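PDB 1H7E: 3-deoxy-manno-octulosonate cytidylyltransferase from Escherichia coli, which catalyses the transfer of CMP from CTP to 3-deoxy-manno-octulosonate (KDO), releasing diphosphate and probably activating the sugar for incorporation into bacterial lipopolysaccharide. Local coordinates for residues A[124-129]-A[212-217]; A[47-52]-A[65-70]; A[34-39]-A[100-105]; A[187-192]-A[206-211]. All blocks are in the same frame, centred on the assembly; numbering follows the deposited sequence.

After strand 3-8 and two short strands the chain enters helix 29-38, where contact 3 opens. Before it closes at 100-105, contact 2 pairs 47-52 with 65-70, so contact 2 is nested inside contact 3. The second half repeats the scheme: contact 1 opens at 124-129 and closes at 212-217, and contact 4 (187-192 with 206-211) is nested within it. Contacts 1 and 2 fix the two outermost strands, 212-216 and 65-68, of the same seven-stranded sheet, their centres about 28 Å apart. Contact 3 joins two helices of the first half, and Y34 links it to K65 of contact 2. Contact 4 lies near the subunit interface and meets contact 1 where M206 packs on I212.

Contact 1 (A[124-129]-A[212-217]); sequences TLCHAI and IRTFEV
The ring of F215 receives the carbonyl oxygen of T124 at its edge, near the ring plane, with T124 O 3.8 Å from CD2. In the imidazole of H127, ND1 bonds within its own strand to A128 O, which lies close to the ring plane; the touch across the contact comes from H127 CB, 3.1 Å from V217 O. Between the two segments runs a parallel ladder. F215 straddles L125, giving its N to T124 O and taking C126 N on its own O (3.0 Å), while R213 O accepts from T124 N and C126 O from V217 N. T124, C126, T214 and E216 share one face. There T214 CG2, anti to its backbone N, rests 3.6 Å from C126 SG, and T124 CG2 lies 3.5 Å from T214 OG1. That hydroxyl is buried with no hydrogen-bond partner in the model, whereas T124 OG1 has I175 O. On the face of L125 and F215, L125 CD2 lies 4.0 Å from F215 CB; it also meets V217 CG1, the side chains crossing at about a right angle. A water closes the far end, accepting from A128 N and donating to V217 O and to E216 OE2, which also pairs with R168. Strand 122-129 lies between antiparallel strand 169-179 and edge strand 212-216; helix 104-116 packs on L125 and V217, and strand 150-154 on I212 and T214.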
# COMPACT_ATOMS: atom_id res chain seq x y z
N THR A 124 -14.38 4.16 2.46
CA THR A 124 -14.90 3.01 1.75
C THR A 124 -15.01 1.86 2.76
O THR A 124 -14.71 2.04 3.94
CB THR A 124 -14.03 2.64 0.52
OG1 THR A 124 -14.70 1.64 -0.25
CG2 THR A 124 -12.62 2.11 0.96
N LEU A 125 -15.47 0.70 2.29
CA LEU A 125 -15.68 -0.45 3.16
C LEU A 125 -14.85 -1.68 2.81
O LEU A 125 -14.36 -1.83 1.70
CB LEU A 125 -17.17 -0.85 3.12
CG LEU A 125 -18.20 0.20 3.57
CD1 LEU A 125 -19.59 -0.35 3.32
CD2 LEU A 125 -17.99 0.57 5.04
N CYS A 126 -14.74 -2.58 3.79
CA CYS A 126 -14.02 -3.84 3.61
C CYS A 126 -14.55 -4.87 4.62
O CYS A 126 -15.24 -4.51 5.59
CB CYS A 126 -12.51 -3.63 3.81
SG CYS A 126 -12.02 -3.25 5.48
N HIS A 127 -14.33 -6.15 4.35
CA HIS A 127 -14.72 -7.21 5.29
C HIS A 127 -13.68 -8.34 5.20
O HIS A 127 -12.97 -8.46 4.20
CB HIS A 127 -16.16 -7.73 5.08
CG HIS A 127 -16.38 -8.50 3.82
ND1 HIS A 127 -15.98 -9.80 3.65
CD2 HIS A 127 -17.02 -8.16 2.67
CE1 HIS A 127 -16.35 -10.24 2.46
NE2 HIS A 127 -16.99 -9.26 1.84
N ALA A 128 -13.53 -9.09 6.29
CA ALA A 128 -12.56 -10.19 6.34
C ALA A 128 -12.89 -11.33 5.40
O ALA A 128 -14.06 -11.65 5.17
CB ALA A 128 -12.43 -10.71 7.77
N ILE A 129 -11.85 -11.89 4.77
CA ILE A 129 -12.01 -13.04 3.89
C ILE A 129 -10.88 -14.03 4.20
O ILE A 129 -9.88 -13.66 4.82
CB ILE A 129 -11.98 -12.68 2.37
CG1 ILE A 129 -10.74 -11.85 2.03
CG2 ILE A 129 -13.26 -11.91 1.97
CD1 ILE A 129 -10.47 -11.74 0.56
N ILE A 212 -7.66 7.50 1.92
CA ILE A 212 -8.90 6.75 1.83
C ILE A 212 -8.98 5.90 3.10
O ILE A 212 -8.13 5.03 3.31
CB ILE A 212 -8.93 5.83 0.60
CG1 ILE A 212 -8.76 6.63 -0.69
CG2 ILE A 212 -10.22 5.00 0.60
CD1 ILE A 212 -8.64 5.72 -1.94
N ARG A 213 -9.94 6.20 3.98
CA ARG A 213 -10.11 5.42 5.19
C ARG A 213 -11.05 4.27 4.86
O ARG A 213 -12.09 4.46 4.23
CB ARG A 213 -10.63 6.26 6.35
CG ARG A 213 -10.70 5.48 7.66
CD ARG A 213 -10.61 6.39 8.88
NE ARG A 213 -9.35 7.13 8.90
CZ ARG A 213 -9.22 8.39 9.30
NH1 ARG A 213 -10.27 9.08 9.74
NH2 ARG A 213 -8.02 8.98 9.21
N THR A 214 -10.70 3.07 5.30
CA THR A 214 -11.45 1.86 4.98
C THR A 214 -12.00 1.18 6.22
O THR A 214 -11.24 0.50 6.91
CB THR A 214 -10.53 0.86 4.18
OG1 THR A 214 -9.89 1.55 3.10
CG2 THR A 214 -11.33 -0.26 3.55
N PHE A 215 -13.32 1.32 6.44
CA PHE A 215 -14.05 0.74 7.58
C PHE A 215 -14.46 -0.72 7.42
O PHE A 215 -15.08 -1.11 6.43
CB PHE A 215 -15.30 1.55 7.90
CG PHE A 215 -15.03 2.98 8.20
CD1 PHE A 215 -14.74 3.40 9.49
CD2 PHE A 215 -15.03 3.92 7.17
CE1 PHE A 215 -14.45 4.72 9.75
CE2 PHE A 215 -14.74 5.25 7.43
CZ PHE A 215 -14.45 5.66 8.72
N GLU A 216 -14.19 -1.52 8.45
CA GLU A 216 -14.52 -2.93 8.42
C GLU A 216 -15.96 -3.26 8.84
O GLU A 216 -16.43 -2.77 9.87
CB GLU A 216 -13.52 -3.71 9.28
CG GLU A 216 -13.66 -5.20 9.11
CD GLU A 216 -12.69 -6.01 9.94
OE1 GLU A 216 -11.63 -5.50 10.35
OE2 GLU A 216 -13.00 -7.19 10.17
N VAL A 217 -16.66 -4.07 8.04
CA VAL A 217 -18.03 -4.51 8.35
C VAL A 217 -18.08 -6.03 8.21
O VAL A 217 -17.08 -6.65 7.85
CB VAL A 217 -19.08 -3.86 7.41
CG1 VAL A 217 -19.07 -2.35 7.60
CG2 VAL A 217 -18.84 -4.24 5.95
O HOH W 1 -14.96 -8.41 8.58

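Contact 2 (A[47-52]-A[65-70])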
# COMPACT_ATOMS: atom_id res chain seq x y z
N TRP A 47 -30.48 9.48 -5.57
CA TRP A 47 -30.55 9.62 -7.03
C TRP A 47 -29.97 8.45 -7.80
O TRP A 47 -28.97 7.87 -7.40
CB TRP A 47 -29.72 10.83 -7.45
CG TRP A 47 -30.28 12.12 -7.03
CD1 TRP A 47 -30.12 12.74 -5.82
CD2 TRP A 47 -31.05 13.01 -7.84
NE1 TRP A 47 -30.74 13.97 -5.83
CE2 TRP A 47 -31.32 14.16 -7.06
CE3 TRP A 47 -31.53 12.95 -9.16
CZ2 TRP A 47 -32.06 15.24 -7.56
CZ3 TRP A 47 -32.26 14.01 -9.65
CH2 TRP A 47 -32.51 15.15 -8.85
N VAL A 48 -30.54 8.17 -8.97
CA VAL A 48 -30.04 7.13 -9.86
C VAL A 48 -29.43 7.89 -11.04
O VAL A 48 -30.10 8.75 -11.65
CB VAL A 48 -31.16 6.20 -10.39
CG1 VAL A 48 -30.61 5.25 -11.43
CG2 VAL A 48 -31.79 5.42 -9.25
N ALA A 49 -28.15 7.65 -11.31
CA ALA A 49 -27.43 8.32 -12.39
C ALA A 49 -27.35 7.33 -13.53
O ALA A 49 -26.79 6.24 -13.38
CB ALA A 49 -26.04 8.73 -11.92
N THR A 50 -27.94 7.68 -14.67
CA THR A 50 -27.94 6.78 -15.80
C THR A 50 -27.66 7.47 -17.11
O THR A 50 -27.69 8.70 -17.19
CB THR A 50 -29.28 6.02 -15.89
OG1 THR A 50 -29.20 5.02 -16.90
CG2 THR A 50 -30.41 6.96 -16.22
N ASP A 51 -27.34 6.66 -18.12
CA ASP A 51 -27.06 7.16 -19.46
C ASP A 51 -28.07 6.57 -20.47
O ASP A 51 -27.98 6.82 -21.67
CB ASP A 51 -25.61 6.84 -19.89
CG ASP A 51 -25.28 5.34 -19.89
OD1 ASP A 51 -26.11 4.52 -19.43
OD2 ASP A 51 -24.17 4.98 -20.34
N ASP A 52 -29.06 5.84 -19.94
CA ASP A 52 -30.07 5.18 -20.77
C ASP A 52 -31.51 5.57 -20.38
O ASP A 52 -31.89 5.42 -19.22
CB ASP A 52 -29.88 3.66 -20.67
CG ASP A 52 -30.68 2.91 -21.71
OD1 ASP A 52 -31.85 2.61 -21.43
OD2 ASP A 52 -30.14 2.62 -22.80
N LYS A 65 -35.86 9.32 -8.15
CA LYS A 65 -35.21 10.41 -8.88
C LYS A 65 -34.08 9.89 -9.76
O LYS A 65 -33.22 9.13 -9.31
CB LYS A 65 -34.66 11.45 -7.92
CG LYS A 65 -35.66 12.00 -6.93
CD LYS A 65 -34.99 12.99 -6.00
CE LYS A 65 -35.98 13.59 -5.02
NZ LYS A 65 -35.37 14.73 -4.29
N ALA A 66 -34.13 10.25 -11.04
CA ALA A 66 -33.11 9.85 -12.01
C ALA A 66 -32.51 11.11 -12.63
O ALA A 66 -33.16 12.16 -12.68
CB ALA A 66 -33.72 8.95 -13.10
N ILE A 67 -31.24 11.03 -13.02
CA ILE A 67 -30.57 12.15 -13.66
C ILE A 67 -29.77 11.55 -14.80
O ILE A 67 -29.08 10.54 -14.62
CB ILE A 67 -29.67 12.94 -12.68
CG1 ILE A 67 -28.89 14.03 -13.42
CG2 ILE A 67 -28.73 11.99 -11.93
CD1 ILE A 67 -28.26 15.04 -12.53
N MET A 68 -29.99 12.07 -16.01
CA MET A 68 -29.30 11.59 -17.19
C MET A 68 -27.90 12.17 -17.19
O MET A 68 -27.68 13.34 -16.86
CB MET A 68 -30.04 12.00 -18.45
CG MET A 68 -31.29 11.19 -18.74
SD MET A 68 -30.93 9.53 -19.34
CE MET A 68 -30.33 9.86 -21.02
N THR A 69 -26.94 11.32 -17.55
CA THR A 69 -25.54 11.71 -17.58
C THR A 69 -24.99 11.31 -18.94
O THR A 69 -25.67 10.65 -19.70
CB THR A 69 -24.74 11.01 -16.43
OG1 THR A 69 -24.91 9.58 -16.53
CG2 THR A 69 -25.24 11.46 -15.06
N ARG A 70 -23.78 11.74 -19.26
CA ARG A 70 -23.17 11.38 -20.53
C ARG A 70 -22.84 9.89 -20.60
O ARG A 70 -22.60 9.24 -19.58
CB ARG A 70 -21.91 12.21 -20.78
CG ARG A 70 -22.21 13.68 -20.97
CD ARG A 70 -21.02 14.42 -21.52
NE ARG A 70 -19.89 14.38 -20.60
CZ ARG A 70 -19.71 15.23 -19.59
NH1 ARG A 70 -20.59 16.20 -19.36
NH2 ARG A 70 -18.65 15.11 -18.80
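W47 and K65 both set CG beside the backbone N, anti to the carbonyl carbon; chi2 of 84° turns the W47 ring, and the K65 chain runs extended beyond CG. This is the strand pair of a beta-alpha-beta unit, strand 45-50, helix 53-61 and strand 65-68, at the sheet margin. K65 CB makes a CH-pi contact, 3.9 Å from the centroid of the W47 six-membered ring and 20° off its normal, and K65 CD follows at 4.0 Å from W47 CE2. A66 O lies in the ring plane at the edge, 3.7 Å from W47 CZ3, while I67 CB touches W47 CE3 at 4.0 Å. An alanine in place of W47 would probably leave the K65 stem and I67 CB without their aromatic neighbour and E45 OE1 without the indole NE1. The backbones bond in parallel: V48 N to K65 O, I67 N to V48 O, T50 N to I67 O. On the other face M68 SD bends to 4.1 Å from T50 CG2. T50 OG1, bonded to A9 O, accepts from D52 N in an ST turn. T69 holds T50 O twice, by its N at 2.7 Å and weakly by its OG1 at 3.0 Å.

Contact 3 (A[34-39]-A[100-105]); sequences YERALQ and PMIRPR
R36 NH1 donates to I102 O at 3.0 Å, the acceptor lying in the guanidinium plane while the donor stands 39° above the plane of that carbonyl. NH1 also gives to a water that donates to M101 O, so the one nitrogen holds two successive carbonyls, one of them through the water. A chain bent at chi2 (143°) places R36 CD 3.0 Å from P100 O. That same oxygen lies over one guanidinium face, offset toward the rim, at an angle too poor for a bond from NE; the positive charge would probably still attract it. An alanine in place of R36 would probably leave I102 O and the M101 water without their donor, and P100 O without a cation beside it. In the fold, the C-terminal turn of helix 29-38 faces the N terminus of helix 104-116, with R103 at the N-cap position and P104 in the first turn. Helix 227-243 covers another side, M237 touching both R36 and P100. The apolar contact is I102 CG2 with R36 CB at 3.9 Å. P104 CG makes van der Waals contact with two oxygens, R36 O at 3.6 Å and Q39 OE1 at 3.8 Å.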
# COMPACT_ATOMS: atom_id res chain seq x y z
N TYR A 34 -32.59 1.06 -4.61
CA TYR A 34 -33.20 2.35 -4.30
C TYR A 34 -33.93 2.27 -2.96
O TYR A 34 -33.75 3.13 -2.10
CB TYR A 34 -34.16 2.79 -5.42
CG TYR A 34 -34.51 4.27 -5.39
CD1 TYR A 34 -35.51 4.76 -4.55
CD2 TYR A 34 -33.80 5.19 -6.16
CE1 TYR A 34 -35.79 6.14 -4.47
CE2 TYR A 34 -34.07 6.56 -6.10
CZ TYR A 34 -35.06 7.02 -5.25
OH TYR A 34 -35.28 8.37 -5.17
N GLU A 35 -34.75 1.22 -2.80
CA GLU A 35 -35.50 1.04 -1.56
C GLU A 35 -34.61 0.89 -0.34
O GLU A 35 -34.91 1.45 0.71
CB GLU A 35 -36.46 -0.14 -1.68
CG GLU A 35 -37.53 0.06 -2.75
CD GLU A 35 -38.58 -1.03 -2.74
OE1 GLU A 35 -38.59 -1.86 -1.81
OE2 GLU A 35 -39.42 -1.06 -3.67
N ARG A 36 -33.49 0.17 -0.46
CA ARG A 36 -32.57 0.05 0.68
C ARG A 36 -31.86 1.37 0.97
O ARG A 36 -31.67 1.73 2.12
CB ARG A 36 -31.57 -1.08 0.47
CG ARG A 36 -32.16 -2.41 0.86
CD ARG A 36 -31.71 -3.49 -0.05
NE ARG A 36 -32.46 -4.71 0.18
CZ ARG A 36 -32.11 -5.67 1.04
NH1 ARG A 36 -31.00 -5.57 1.77
NH2 ARG A 36 -32.87 -6.75 1.14
N ALA A 37 -31.53 2.11 -0.09
CA ALA A 37 -30.87 3.41 0.05
C ALA A 37 -31.75 4.39 0.84
O ALA A 37 -31.25 5.19 1.64
CB ALA A 37 -30.53 3.98 -1.33
N LEU A 38 -33.07 4.29 0.64
CA LEU A 38 -34.01 5.16 1.34
C LEU A 38 -34.03 4.93 2.84
O LEU A 38 -34.42 5.82 3.59
CB LEU A 38 -35.43 5.00 0.80
CG LEU A 38 -35.67 5.68 -0.53
CD1 LEU A 38 -37.02 5.28 -1.08
CD2 LEU A 38 -35.57 7.17 -0.33
N GLN A 39 -33.62 3.73 3.27
CA GLN A 39 -33.59 3.36 4.67
C GLN A 39 -32.36 3.86 5.42
O GLN A 39 -32.25 3.65 6.62
CB GLN A 39 -33.70 1.84 4.82
CG GLN A 39 -34.94 1.23 4.18
CD GLN A 39 -34.95 -0.30 4.22
OE1 GLN A 39 -34.38 -0.90 5.14
NE2 GLN A 39 -35.57 -0.94 3.23
N PRO A 100 -28.12 -5.61 -4.78
CA PRO A 100 -29.43 -5.47 -4.13
C PRO A 100 -29.49 -5.84 -2.65
O PRO A 100 -30.43 -5.48 -1.95
CB PRO A 100 -30.31 -6.41 -4.96
CG PRO A 100 -29.37 -7.53 -5.29
CD PRO A 100 -28.12 -6.76 -5.71
N MET A 101 -28.49 -6.57 -2.18
CA MET A 101 -28.49 -7.01 -0.79
C MET A 101 -27.71 -6.13 0.18
O MET A 101 -27.41 -6.53 1.30
CB MET A 101 -28.05 -8.47 -0.69
CG MET A 101 -29.01 -9.41 -1.42
SD MET A 101 -28.95 -11.08 -0.81
CE MET A 101 -29.54 -10.81 0.92
N ILE A 102 -27.42 -4.91 -0.27
CA ILE A 102 -26.71 -3.92 0.52
C ILE A 102 -27.42 -3.71 1.87
O ILE A 102 -28.65 -3.68 1.93
CB ILE A 102 -26.65 -2.56 -0.27
CG1 ILE A 102 -26.03 -1.45 0.58
CG2 ILE A 102 -28.04 -2.10 -0.69
CD1 ILE A 102 -24.60 -1.71 0.92
N ARG A 103 -26.66 -3.66 2.97
CA ARG A 103 -27.25 -3.43 4.28
C ARG A 103 -27.20 -1.95 4.63
O ARG A 103 -26.13 -1.37 4.70
CB ARG A 103 -26.49 -4.18 5.38
CG ARG A 103 -26.64 -5.70 5.37
CD ARG A 103 -25.94 -6.30 6.60
NE ARG A 103 -24.50 -6.06 6.55
CZ ARG A 103 -23.60 -6.95 6.15
NH1 ARG A 103 -23.96 -8.17 5.75
NH2 ARG A 103 -22.33 -6.59 6.07
N PRO A 104 -28.37 -1.32 4.86
CA PRO A 104 -28.44 0.11 5.21
C PRO A 104 -27.50 0.52 6.34
O PRO A 104 -26.94 1.63 6.31
CB PRO A 104 -29.90 0.28 5.62
CG PRO A 104 -30.60 -0.63 4.65
CD PRO A 104 -29.72 -1.87 4.65
N ARG A 105 -27.32 -0.36 7.32
CA ARG A 105 -26.45 -0.07 8.47
C ARG A 105 -24.98 0.12 8.06
O ARG A 105 -24.27 0.89 8.68
CB ARG A 105 -26.57 -1.19 9.52
CG ARG A 105 -27.15 -0.75 10.89
CD ARG A 105 -28.46 0.08 10.81
NE ARG A 105 -29.62 -0.65 10.28
CZ ARG A 105 -30.65 -0.08 9.63
NH1 ARG A 105 -30.68 1.23 9.43
NH2 ARG A 105 -31.63 -0.83 9.16
O HOH W 2 -29.41 -7.58 3.16

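Contact 4 (A[187-192]-A[206-211]); sequences SQLPES and MNAGIN
A water joins P190 to N207: it donates to P190 O at 2.7 Å and accepts from N207 ND2 at 3.0 Å. No direct hydrogen bond runs between the two segments; the water carries a polar link between them. Beside it, S192 CB sits over the flat face of the N207 carboxamide, 3.4 Å from CG, with ND2 slightly farther off. N207 reaches this position with CG anti to its backbone N (chi1 -173°). The apolar half belongs to L189, whose two methyls divide the work. L189 CD2 touches A208 CB at 3.7 Å, and L189 CD1 meets I210 CD1 at 4.0 Å where the two side chains cross. R204 and L205 of helix 203-207 also lie against L189. The backbone of N207 bonds to the second subunit, and N207 O adds a weak hydrogen bond from T146 of that subunit, which places this surface contact beside the dimer interface. Each segment carries a helix end. S192 is the N-cap of helix 193-198: chi1 of 70° sets OG between the backbone N and the carbonyl carbon, and OG accepts from E195 N. Helix 203-207 closes in a Schellman motif: G209 has positive phi (79°) and two bonds run back into the last turn, one of them G209 N to M206 O at 3.0 Å, and the chain turns off toward strand 212-216.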
# COMPACT_ATOMS: atom_id res chain seq x y z
N SER A 187 -11.17 15.67 -11.90
CA SER A 187 -10.82 15.61 -13.33
C SER A 187 -9.42 16.10 -13.69
O SER A 187 -8.97 15.89 -14.80
CB SER A 187 -11.88 16.34 -14.17
OG SER A 187 -11.77 17.75 -14.00
N GLN A 188 -8.75 16.78 -12.76
CA GLN A 188 -7.40 17.27 -12.97
C GLN A 188 -6.31 16.23 -12.58
O GLN A 188 -5.13 16.44 -12.86
CB GLN A 188 -7.15 18.57 -12.18
CG GLN A 188 -8.08 19.75 -12.55
CD GLN A 188 -8.20 19.97 -14.06
OE1 GLN A 188 -7.22 19.91 -14.81
NE2 GLN A 188 -9.43 20.23 -14.52
N LEU A 189 -6.70 15.14 -11.91
CA LEU A 189 -5.75 14.12 -11.49
C LEU A 189 -5.33 13.25 -12.68
O LEU A 189 -6.16 12.81 -13.49
CB LEU A 189 -6.34 13.21 -10.42
CG LEU A 189 -6.83 13.86 -9.14
CD1 LEU A 189 -7.40 12.82 -8.21
CD2 LEU A 189 -5.68 14.59 -8.51
N PRO A 190 -4.03 13.01 -12.82
CA PRO A 190 -3.65 12.16 -13.95
C PRO A 190 -3.81 10.68 -13.57
O PRO A 190 -3.86 10.35 -12.38
CB PRO A 190 -2.17 12.52 -14.16
CG PRO A 190 -1.69 12.83 -12.73
CD PRO A 190 -2.86 13.59 -12.12
N GLU A 191 -4.00 9.82 -14.57
CA GLU A 191 -4.07 8.38 -14.34
C GLU A 191 -2.66 7.96 -13.84
O GLU A 191 -1.65 8.55 -14.21
CB GLU A 191 -4.36 7.65 -15.65
CG GLU A 191 -5.72 7.95 -16.23
CD GLU A 191 -6.01 7.11 -17.46
OE1 GLU A 191 -5.75 5.89 -17.43
OE2 GLU A 191 -6.51 7.68 -18.45
N SER A 192 -2.60 6.99 -12.94
CA SER A 192 -1.32 6.55 -12.41
C SER A 192 -0.94 5.20 -13.01
O SER A 192 -1.80 4.47 -13.52
CB SER A 192 -1.37 6.44 -10.89
OG SER A 192 -2.19 5.36 -10.46
N MET A 206 -4.91 7.56 -4.58
CA MET A 206 -3.73 7.28 -3.78
C MET A 206 -2.48 7.85 -4.40
O MET A 206 -1.59 8.32 -3.69
CB MET A 206 -3.62 5.79 -3.54
CG MET A 206 -4.81 5.27 -2.78
SD MET A 206 -4.51 3.62 -2.23
CE MET A 206 -3.65 4.00 -0.68
N ASN A 207 -2.43 7.87 -5.73
CA ASN A 207 -1.28 8.43 -6.44
C ASN A 207 -1.07 9.90 -6.08
O ASN A 207 0.06 10.39 -5.96
CB ASN A 207 -1.48 8.33 -7.96
CG ASN A 207 -0.24 8.75 -8.73
OD1 ASN A 207 0.86 8.25 -8.47
ND2 ASN A 207 -0.39 9.72 -9.63
N ALA A 208 -2.19 10.60 -5.91
CA ALA A 208 -2.20 12.03 -5.60
C ALA A 208 -2.11 12.33 -4.10
O ALA A 208 -2.21 13.48 -3.69
CB ALA A 208 -3.45 12.68 -6.19
N GLY A 209 -1.96 11.29 -3.28
CA GLY A 209 -1.83 11.50 -1.85
C GLY A 209 -3.14 11.76 -1.12
O GLY A 209 -3.14 12.31 -0.01
N ILE A 210 -4.26 11.38 -1.73
CA ILE A 210 -5.56 11.58 -1.10
C ILE A 210 -5.85 10.34 -0.24
O ILE A 210 -5.87 9.22 -0.73
CB ILE A 210 -6.66 11.77 -2.16
CG1 ILE A 210 -6.43 13.09 -2.90
CG2 ILE A 210 -8.05 11.73 -1.50
CD1 ILE A 210 -7.12 13.16 -4.24
N ASN A 211 -6.04 10.57 1.05
CA ASN A 211 -6.29 9.49 1.98
C ASN A 211 -7.65 8.83 1.85
O ASN A 211 -8.67 9.49 1.69
CB ASN A 211 -6.11 9.99 3.42
CG ASN A 211 -6.25 8.88 4.43
OD1 ASN A 211 -5.57 7.86 4.34
ND2 ASN A 211 -7.16 9.06 5.40
O HOH W 3 -3.25 10.65 -9.81